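Local coordinates for protein chitin deacetylase (Bombyx mori, PDB 5ZNT) that hydrolyses the N-acetamido groups of chitin to give chitosan and acetate, as a secreted zinc-dependent deacetylase of the carbohydrate esterase 4 family, at residues Ser10-Leu15 with Met186-Pro191; Asp17-Glu22 with Val26-Leu31; Pro37-Ile42 with Ile307-Asn312. All blocks are in the same frame, centred on the assembly; numbering follows the deposited sequence.

Contact 1: Ser10-Leu15 with Met186-Pro191; sequences SSQCVL and MYFRMP
F188 presses its ring against C13 and Q12, joining the loop that leaves strand 184-185 to the disulfide-linked N-terminal loop. Along 186-191, the backbone of M186 bonds to H206 and V208, which sets the start of the loop beside the chain leading into strand 209-214. Y187 CA is 8.2 Å from C13 CA, the nearest such pair of the two segments, but its side chain packs on C18 and A207 instead, while its carbonyl oxygen accepts from S205 OG. F188 follows, with CG anti to the carbonyl carbon (chi1 -65°), which sends the ring toward the cysteine. Ring atom CE1 of F188 lies 3.4 Å from C13 CB, which approaches obliquely. C13 SG sits 4.9 Å from the centroid of the F188 ring, 62° off the normal, a Cys sulfur-aromatic contact. Since that sulfur is bonded to C18, the phenyl packs against a disulfide, and a flat apolar side chain suits the apolar bridge. Q12 comes to the ring from its edge: CG is 3.7 Å from F188 CZ, and NE2 lies in the ring plane 3.9 Å from F188 CE2. The amide is turned 46° against the ring. Glutamine suits this exposed margin because its methylenes lie against the ring while the amide can probably face solvent. Beyond the ring, R189 makes a backbone bond with P6, and M190 and P191 pack on Y184.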
loop_
_atom_site.group_PDB
_atom_site.type_symbol
_atom_site.label_atom_id
_atom_site.label_comp_id
_atom_site.label_asym_id
_atom_site.label_seq_id
_atom_site.Cartn_x
_atom_site.Cartn_y
_atom_site.Cartn_z
ATOM N N SER A 10 0.709 26.922 1.225
ATOM C CA SER A 10 -0.342 26.641 0.250
ATOM C C SER A 10 -0.218 27.489 -1.007
ATOM O O SER A 10 -0.929 27.225 -1.982
ATOM C CB SER A 10 -1.722 26.861 0.878
ATOM O OG SER A 10 -1.758 26.432 2.234
ATOM N N SER A 11 0.674 28.482 -1.016
ATOM C CA SER A 11 0.842 29.338 -2.184
ATOM C C SER A 11 1.785 28.714 -3.206
ATOM O O SER A 11 1.550 28.828 -4.414
ATOM C CB SER A 11 1.344 30.724 -1.754
ATOM O OG SER A 11 2.763 30.778 -1.687
ATOM N N GLN A 12 2.856 28.060 -2.763
ATOM C CA GLN A 12 3.750 27.381 -3.693
ATOM C C GLN A 12 3.601 25.860 -3.663
ATOM O O GLN A 12 4.465 25.148 -4.183
ATOM C CB GLN A 12 5.202 27.787 -3.435
ATOM C CG GLN A 12 5.731 27.503 -2.050
ATOM C CD GLN A 12 7.150 28.025 -1.880
ATOM O OE1 GLN A 12 7.715 28.615 -2.806
ATOM N NE2 GLN A 12 7.735 27.809 -0.699
ATOM N N CYS A 13 2.530 25.344 -3.076
ATOM C CA CYS A 13 2.217 23.918 -3.129
ATOM C C CYS A 13 0.836 23.789 -3.766
ATOM O O CYS A 13 -0.180 23.890 -3.072
ATOM C CB CYS A 13 2.269 23.299 -1.752
ATOM S SG CYS A 13 1.959 21.500 -1.745
ATOM N N VAL A 14 0.799 23.576 -5.084
ATOM C CA VAL A 14 -0.441 23.596 -5.853
ATOM C C VAL A 14 -0.630 22.269 -6.577
ATOM O O VAL A 14 0.332 21.680 -7.094
ATOM C CB VAL A 14 -0.476 24.784 -6.847
ATOM C CG1 VAL A 14 -0.294 26.104 -6.100
ATOM C CG2 VAL A 14 0.588 24.636 -7.946
ATOM N N LEU A 15 -1.880 21.801 -6.612
ATOM C CA LEU A 15 -2.221 20.577 -7.327
ATOM C C LEU A 15 -1.882 20.736 -8.808
ATOM O O LEU A 15 -1.942 21.844 -9.346
ATOM C CB LEU A 15 -3.709 20.250 -7.158
ATOM C CG LEU A 15 -4.162 19.898 -5.738
ATOM C CD1 LEU A 15 -5.671 19.636 -5.670
ATOM C CD2 LEU A 15 -3.368 18.695 -5.212
ATOM N N MET A 186 6.096 15.276 0.161
ATOM C CA MET A 186 7.209 15.522 1.059
ATOM C C MET A 186 8.011 16.773 0.687
ATOM O O MET A 186 9.117 16.952 1.201
ATOM C CB MET A 186 8.136 14.300 1.106
ATOM C CG MET A 186 7.506 13.004 1.656
ATOM S SD MET A 186 7.055 13.085 3.411
ATOM C CE MET A 186 8.338 14.114 4.040
ATOM N N TYR A 187 7.485 17.634 -0.192
ATOM C CA TYR A 187 8.188 18.882 -0.494
ATOM C C TYR A 187 8.285 19.777 0.737
ATOM O O TYR A 187 9.227 20.567 0.866
ATOM C CB TYR A 187 7.472 19.656 -1.595
ATOM C CG TYR A 187 7.515 19.083 -2.990
ATOM C CD1 TYR A 187 8.690 19.110 -3.745
ATOM C CD2 TYR A 187 6.359 18.570 -3.582
ATOM C CE1 TYR A 187 8.718 18.619 -5.042
ATOM C CE2 TYR A 187 6.379 18.074 -4.877
ATOM C CZ TYR A 187 7.555 18.107 -5.603
ATOM O OH TYR A 187 7.544 17.606 -6.887
ATOM N N PHE A 188 7.310 19.678 1.631
ATOM C CA PHE A 188 7.197 20.494 2.825
ATOM C C PHE A 188 7.244 19.585 4.038
ATOM O O PHE A 188 7.046 18.367 3.933
ATOM C CB PHE A 188 5.903 21.320 2.799
ATOM C CG PHE A 188 5.881 22.334 1.696
ATOM C CD1 PHE A 188 5.390 22.008 0.446
ATOM C CD2 PHE A 188 6.409 23.604 1.895
ATOM C CE1 PHE A 188 5.398 22.936 -0.589
ATOM C CE2 PHE A 188 6.417 24.540 0.862
ATOM C CZ PHE A 188 5.909 24.202 -0.382
ATOM N N ARG A 189 7.539 20.197 5.187
ATOM C CA ARG A 189 7.643 19.476 6.446
ATOM C C ARG A 189 6.426 18.588 6.679
ATOM O O ARG A 189 5.292 18.979 6.395
ATOM C CB ARG A 189 7.777 20.477 7.599
ATOM C CG ARG A 189 8.203 19.873 8.903
ATOM C CD ARG A 189 8.568 20.988 9.891
ATOM N NE ARG A 189 7.387 21.711 10.350
ATOM C CZ ARG A 189 7.410 22.931 10.892
ATOM N NH1 ARG A 189 8.549 23.592 11.026
ATOM N NH2 ARG A 189 6.285 23.493 11.286
ATOM N N MET A 190 6.679 17.389 7.204
ATOM C CA MET A 190 5.601 16.485 7.576
ATOM C C MET A 190 4.633 17.195 8.515
ATOM O O MET A 190 5.075 17.904 9.433
ATOM C CB MET A 190 6.154 15.245 8.286
ATOM C CG MET A 190 6.991 14.337 7.410
ATOM S SD MET A 190 7.881 13.149 8.424
ATOM C CE MET A 190 6.565 12.464 9.394
ATOM N N PRO A 191 3.327 16.999 8.352
ATOM C CA PRO A 191 2.362 17.685 9.217
ATOM C C PRO A 191 2.081 16.942 10.513
ATOM O O PRO A 191 1.015 17.135 11.104
ATOM C CB PRO A 191 1.105 17.737 8.352
ATOM C CG PRO A 191 1.192 16.408 7.574
ATOM C CD PRO A 191 2.662 16.218 7.286
#

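Contact 2: Asp17-Glu22 with Val26-Leu31; sequences DCFCSE and VIPGDL
In the N-terminal loop that leads to strand 38-45, the side chains of F19 and P28 cross at about a right angle. C18 is bonded to C13 and C20 to C8, so F19 stands between two cross-linked cysteines. P28 CG lies over one face, 3.9 Å from the centroid of the F19 ring and 22° off its normal, a CH-pi contact that suits the compact, rigid shape of proline. F19 CG stands anti to the backbone N (chi1 179°), which carries the ring across to 26-31. At the ring's edge, in its plane, V26 O lies 3.3 Å from F19 CZ. P28 belongs to a type II beta turn closed by D30 N donating to I27 O at 3.0 Å: proline's phi fits the first corner, and G29, with phi 64°, takes the second without a side chain to clash with L31. Farther along, S21 CB packs 3.5 Å from V26 CG2, where a small serine lets the chains come close. A water bridges the same pair, its O hydrogen-bonded to S21 OG at 2.7 Å and donating to V26 O at 2.8 Å. S21 OG also takes a weak hydrogen bond from G24 N, inside the bend between the segments.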
loop_
_atom_site.group_PDB
_atom_site.type_symbol
_atom_site.label_atom_id
_atom_site.label_comp_id
_atom_site.label_asym_id
_atom_site.label_seq_id
_atom_site.Cartn_x
_atom_site.Cartn_y
_atom_site.Cartn_z
ATOM N N ASP A 17 0.872 18.671 -8.599
ATOM C CA ASP A 17 2.220 18.249 -8.241
ATOM C C ASP A 17 2.406 18.152 -6.735
ATOM O O ASP A 17 3.252 17.383 -6.260
ATOM C CB ASP A 17 3.244 19.221 -8.827
ATOM C CG ASP A 17 3.102 19.375 -10.319
ATOM O OD1 ASP A 17 2.582 18.433 -10.963
ATOM O OD2 ASP A 17 3.510 20.432 -10.847
ATOM N N CYS A 18 1.633 18.916 -5.977
ATOM C CA CYS A 18 1.958 19.135 -4.581
ATOM C C CYS A 18 0.663 19.316 -3.812
ATOM O O CYS A 18 -0.246 20.027 -4.257
ATOM C CB CYS A 18 2.887 20.355 -4.422
ATOM S SG CYS A 18 3.540 20.667 -2.754
ATOM N N PHE A 19 0.579 18.657 -2.661
ATOM C CA PHE A 19 -0.545 18.871 -1.774
ATOM C C PHE A 19 -0.063 18.858 -0.334
ATOM O O PHE A 19 0.639 17.934 0.090
ATOM C CB PHE A 19 -1.653 17.824 -1.970
ATOM C CG PHE A 19 -2.794 18.024 -1.033
ATOM C CD1 PHE A 19 -3.594 19.159 -1.137
ATOM C CD2 PHE A 19 -3.032 17.135 -0.007
ATOM C CE1 PHE A 19 -4.628 19.372 -0.255
ATOM C CE2 PHE A 19 -4.078 17.345 0.881
ATOM C CZ PHE A 19 -4.869 18.467 0.759
ATOM N N CYS A 20 -0.432 19.900 0.409
ATOM C CA CYS A 20 -0.141 19.987 1.828
ATOM C C CYS A 20 -1.187 20.879 2.481
ATOM O O CYS A 20 -1.837 21.696 1.826
ATOM C CB CYS A 20 1.271 20.530 2.104
ATOM S SG CYS A 20 1.558 22.277 1.660
ATOM N N SER A 21 -1.347 20.696 3.784
ATOM C CA SER A 21 -2.047 21.643 4.636
ATOM C C SER A 21 -1.259 21.754 5.932
ATOM O O SER A 21 -0.328 20.979 6.185
ATOM C CB SER A 21 -3.496 21.216 4.889
ATOM O OG SER A 21 -3.549 20.134 5.796
ATOM N N GLU A 22 -1.634 22.728 6.768
ATOM C CA GLU A 22 -0.810 23.015 7.940
ATOM C C GLU A 22 -0.783 21.831 8.906
ATOM O O GLU A 22 0.264 21.522 9.488
ATOM C CB GLU A 22 -1.296 24.288 8.639
ATOM C CG GLU A 22 -0.588 24.570 9.963
ATOM C CD GLU A 22 -1.291 25.628 10.814
ATOM O OE1 GLU A 22 -2.486 25.902 10.559
ATOM O OE2 GLU A 22 -0.650 26.169 11.750
ATOM N N VAL A 26 -6.823 18.996 5.894
ATOM C CA VAL A 26 -7.649 19.694 4.914
ATOM C C VAL A 26 -7.875 18.812 3.692
ATOM O O VAL A 26 -6.966 18.113 3.226
ATOM C CB VAL A 26 -6.997 21.033 4.528
ATOM C CG1 VAL A 26 -7.794 21.740 3.420
ATOM C CG2 VAL A 26 -6.826 21.916 5.772
ATOM N N ILE A 27 -9.092 18.852 3.163
ATOM C CA ILE A 27 -9.481 18.079 1.989
ATOM C C ILE A 27 -8.909 18.724 0.732
ATOM O O ILE A 27 -8.964 19.955 0.588
ATOM C CB ILE A 27 -11.011 17.951 1.926
ATOM C CG1 ILE A 27 -11.531 17.265 3.184
ATOM C CG2 ILE A 27 -11.450 17.237 0.668
ATOM C CD1 ILE A 27 -13.072 17.260 3.294
ATOM N N PRO A 28 -8.330 17.942 -0.184
ATOM C CA PRO A 28 -7.873 18.507 -1.459
ATOM C C PRO A 28 -8.980 19.274 -2.169
ATOM O O PRO A 28 -10.155 18.905 -2.111
ATOM C CB PRO A 28 -7.436 17.271 -2.258
ATOM C CG PRO A 28 -7.014 16.281 -1.186
ATOM C CD PRO A 28 -7.926 16.531 -0.012
ATOM N N GLY A 29 -8.594 20.364 -2.830
ATOM C CA GLY A 29 -9.561 21.200 -3.533
ATOM C C GLY A 29 -10.594 21.871 -2.654
ATOM O O GLY A 29 -11.530 22.480 -3.180
ATOM N N ASP A 30 -10.446 21.772 -1.334
ATOM C CA ASP A 30 -11.381 22.325 -0.356
ATOM C C ASP A 30 -12.824 21.922 -0.660
ATOM O O ASP A 30 -13.764 22.690 -0.447
ATOM C CB ASP A 30 -11.248 23.850 -0.260
ATOM C CG ASP A 30 -11.914 24.413 0.997
ATOM O OD1 ASP A 30 -11.706 23.843 2.096
ATOM O OD2 ASP A 30 -12.663 25.412 0.883
ATOM N N LEU A 31 -13.007 20.696 -1.150
ATOM C CA LEU A 31 -14.352 20.174 -1.317
ATOM C C LEU A 31 -14.998 19.977 0.054
ATOM O O LEU A 31 -14.306 19.688 1.039
ATOM C CB LEU A 31 -14.329 18.850 -2.084
ATOM C CG LEU A 31 -14.376 18.871 -3.619
ATOM C CD1 LEU A 31 -13.189 19.582 -4.195
ATOM C CD2 LEU A 31 -14.450 17.446 -4.191
HETATM O O HOH W 1 -4.341 18.103 4.142
#

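Contact 3: Pro37-Ile42 with Ile307-Asn312; sequences PQMITI and IQWVQN
M39 holds its terminal methyl over one face of the W309 indole, and this is the tight half of the contact: M39 CE is 3.5 Å from W309 CE3 and 3.4 Å above the ring plane. It makes a CH-pi contact with the six-membered ring, 30° off the normal, while SD lies obliquely 4.7 Å from the centroid of the five-membered ring, a Met-aromatic contact. The methionine chain bends at its last torsion (chi3 -98°), which folds CE onto the indole; a flexible, unbranched side chain can shape itself to the flat surface. P37 comes obliquely and more loosely to the NE1 and CZ2 side of the indole, its CD 3.8 Å from W309 NE1, whose N-H goes to R314 O. Strand 38-45 lies in the parallel sheet of the deacetylase domain, here bonded through M39 to L265 on one side and through Q38 and I40 to Y299 on the other; D46, a zinc ligand, follows directly at its end. Helix 303-311 covers the sheet here, W309 also meeting the rings of W325 and W182. Replacing W309 with a leucine would remove the indole, and would probably open a gap under M39 CE and leave R314 O without its donor. On the outer side of the helix the chemistry turns polar: Q308 and Q311 are partly exposed, N312 is exposed, and Q311 NE2 reaches P16 O.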
loop_
_atom_site.group_PDB
_atom_site.type_symbol
_atom_site.label_atom_id
_atom_site.label_comp_id
_atom_site.label_asym_id
_atom_site.label_seq_id
_atom_site.Cartn_x
_atom_site.Cartn_y
_atom_site.Cartn_z
ATOM N N PRO A 37 -16.020 11.425 -1.901
ATOM C CA PRO A 37 -16.104 9.958 -1.790
ATOM C C PRO A 37 -15.154 9.459 -0.704
ATOM O O PRO A 37 -14.002 9.895 -0.620
ATOM C CB PRO A 37 -15.658 9.458 -3.171
ATOM C CG PRO A 37 -15.496 10.672 -4.028
ATOM C CD PRO A 37 -15.320 11.848 -3.118
ATOM N N GLN A 38 -15.649 8.571 0.144
ATOM C CA GLN A 38 -14.822 7.958 1.177
ATOM C C GLN A 38 -13.986 6.853 0.532
ATOM O O GLN A 38 -14.511 5.805 0.157
ATOM C CB GLN A 38 -15.689 7.392 2.293
ATOM C CG GLN A 38 -14.895 6.705 3.406
ATOM C CD GLN A 38 -13.880 7.650 4.073
ATOM O OE1 GLN A 38 -14.264 8.572 4.802
ATOM N NE2 GLN A 38 -12.580 7.401 3.844
ATOM N N MET A 39 -12.691 7.086 0.403
ATOM C CA MET A 39 -11.786 6.099 -0.166
ATOM C C MET A 39 -11.298 5.146 0.916
ATOM O O MET A 39 -11.006 5.561 2.042
ATOM C CB MET A 39 -10.602 6.800 -0.828
ATOM C CG MET A 39 -11.007 7.560 -2.081
ATOM S SD MET A 39 -9.657 8.560 -2.736
ATOM C CE MET A 39 -10.010 10.194 -2.074
ATOM N N ILE A 40 -11.220 3.860 0.570
ATOM C CA ILE A 40 -10.650 2.846 1.450
ATOM C C ILE A 40 -9.546 2.141 0.669
ATOM O O ILE A 40 -9.781 1.679 -0.450
ATOM C CB ILE A 40 -11.715 1.846 1.937
ATOM C CG1 ILE A 40 -12.850 2.617 2.645
ATOM C CG2 ILE A 40 -11.111 0.826 2.923
ATOM C CD1 ILE A 40 -14.015 1.731 3.121
ATOM N N THR A 41 -8.349 2.074 1.245
ATOM C CA THR A 41 -7.215 1.398 0.605
ATOM C C THR A 41 -6.929 0.126 1.392
ATOM O O THR A 41 -6.235 0.153 2.406
ATOM C CB THR A 41 -5.972 2.286 0.533
ATOM O OG1 THR A 41 -5.545 2.667 1.848
ATOM C CG2 THR A 41 -6.248 3.548 -0.280
ATOM N N ILE A 42 -7.500 -0.985 0.934
ATOM C CA ILE A 42 -7.079 -2.289 1.419
ATOM C C ILE A 42 -5.700 -2.592 0.846
ATOM O O ILE A 42 -5.485 -2.459 -0.362
ATOM C CB ILE A 42 -8.078 -3.368 0.986
ATOM C CG1 ILE A 42 -9.464 -3.107 1.581
ATOM C CG2 ILE A 42 -7.554 -4.758 1.351
ATOM C CD1 ILE A 42 -10.543 -3.955 0.876
ATOM N N ILE A 307 -4.053 8.932 -5.061
ATOM C CA ILE A 307 -3.258 10.059 -5.543
ATOM C C ILE A 307 -3.896 10.680 -6.785
ATOM O O ILE A 307 -3.890 11.903 -6.955
ATOM C CB ILE A 307 -1.805 9.611 -5.809
ATOM C CG1 ILE A 307 -1.135 9.188 -4.500
ATOM C CG2 ILE A 307 -0.998 10.724 -6.503
ATOM C CD1 ILE A 307 0.267 8.533 -4.683
ATOM N N GLN A 308 -4.466 9.853 -7.666
ATOM C CA GLN A 308 -5.097 10.396 -8.864
ATOM C C GLN A 308 -6.307 11.254 -8.504
ATOM O O GLN A 308 -6.531 12.308 -9.116
ATOM C CB GLN A 308 -5.477 9.259 -9.814
ATOM C CG GLN A 308 -4.272 8.677 -10.531
ATOM C CD GLN A 308 -4.598 7.391 -11.242
ATOM O OE1 GLN A 308 -5.356 6.565 -10.735
ATOM N NE2 GLN A 308 -4.039 7.217 -12.432
ATOM N N TRP A 309 -7.065 10.851 -7.480
ATOM C CA TRP A 309 -8.166 11.685 -7.004
ATOM C C TRP A 309 -7.651 12.975 -6.371
ATOM O O TRP A 309 -8.200 14.054 -6.621
ATOM C CB TRP A 309 -9.018 10.915 -6.001
ATOM C CG TRP A 309 -10.260 11.662 -5.559
ATOM C CD1 TRP A 309 -11.525 11.512 -6.056
ATOM C CD2 TRP A 309 -10.348 12.668 -4.540
ATOM N NE1 TRP A 309 -12.395 12.368 -5.418
ATOM C CE2 TRP A 309 -11.698 13.091 -4.486
ATOM C CE3 TRP A 309 -9.420 13.257 -3.677
ATOM C CZ2 TRP A 309 -12.141 14.073 -3.598
ATOM C CZ3 TRP A 309 -9.860 14.236 -2.795
ATOM C CH2 TRP A 309 -11.213 14.628 -2.758
ATOM N N VAL A 310 -6.611 12.885 -5.537
ATOM C CA VAL A 310 -6.041 14.089 -4.923
ATOM C C VAL A 310 -5.623 15.081 -5.993
ATOM O O VAL A 310 -5.732 16.300 -5.813
ATOM C CB VAL A 310 -4.860 13.719 -4.005
ATOM C CG1 VAL A 310 -4.105 14.978 -3.548
ATOM C CG2 VAL A 310 -5.364 12.959 -2.795
ATOM N N GLN A 311 -5.134 14.578 -7.120
ATOM C CA GLN A 311 -4.636 15.441 -8.175
ATOM C C GLN A 311 -5.760 16.064 -8.989
ATOM O O GLN A 311 -5.525 17.046 -9.703
ATOM C CB GLN A 311 -3.695 14.648 -9.090
ATOM C CG GLN A 311 -2.353 14.269 -8.423
ATOM C CD GLN A 311 -1.503 13.359 -9.306
ATOM O OE1 GLN A 311 -2.023 12.498 -10.024
ATOM N NE2 GLN A 311 -0.200 13.562 -9.274
ATOM N N ASN A 312 -6.963 15.509 -8.911
ATOM C CA ASN A 312 -8.116 16.040 -9.633
ATOM C C ASN A 312 -9.364 15.702 -8.832
ATOM O O ASN A 312 -10.119 14.785 -9.172
ATOM C CB ASN A 312 -8.179 15.479 -11.056
ATOM C CG ASN A 312 -9.397 15.966 -11.817
ATOM O OD1 ASN A 312 -10.050 16.925 -11.405
ATOM N ND2 ASN A 312 -9.721 15.292 -12.924
#

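Contact 3 lies deepest, its centre about 13 Å from the centre of the chain, and joins strand 38-45 to helix 303-311 through a fully buried, largely apolar interface. The centres of contacts 1 and 2 lie about 22 and 21 Å from the centre of the chain; contact 1 is nonetheless buried except for exposed Q12, and contact 2 is partly buried. Both use the N-terminal loop, and the C13-C18 disulfide ties one to the other. Both lie in loops, where disulfides, a sulfur-aromatic contact and a bridging water are found. The loop meets helix 303-311 at P28, which packs on W309 and V310, and at L15, whose CD1 lies 3.3 Å from V310 O.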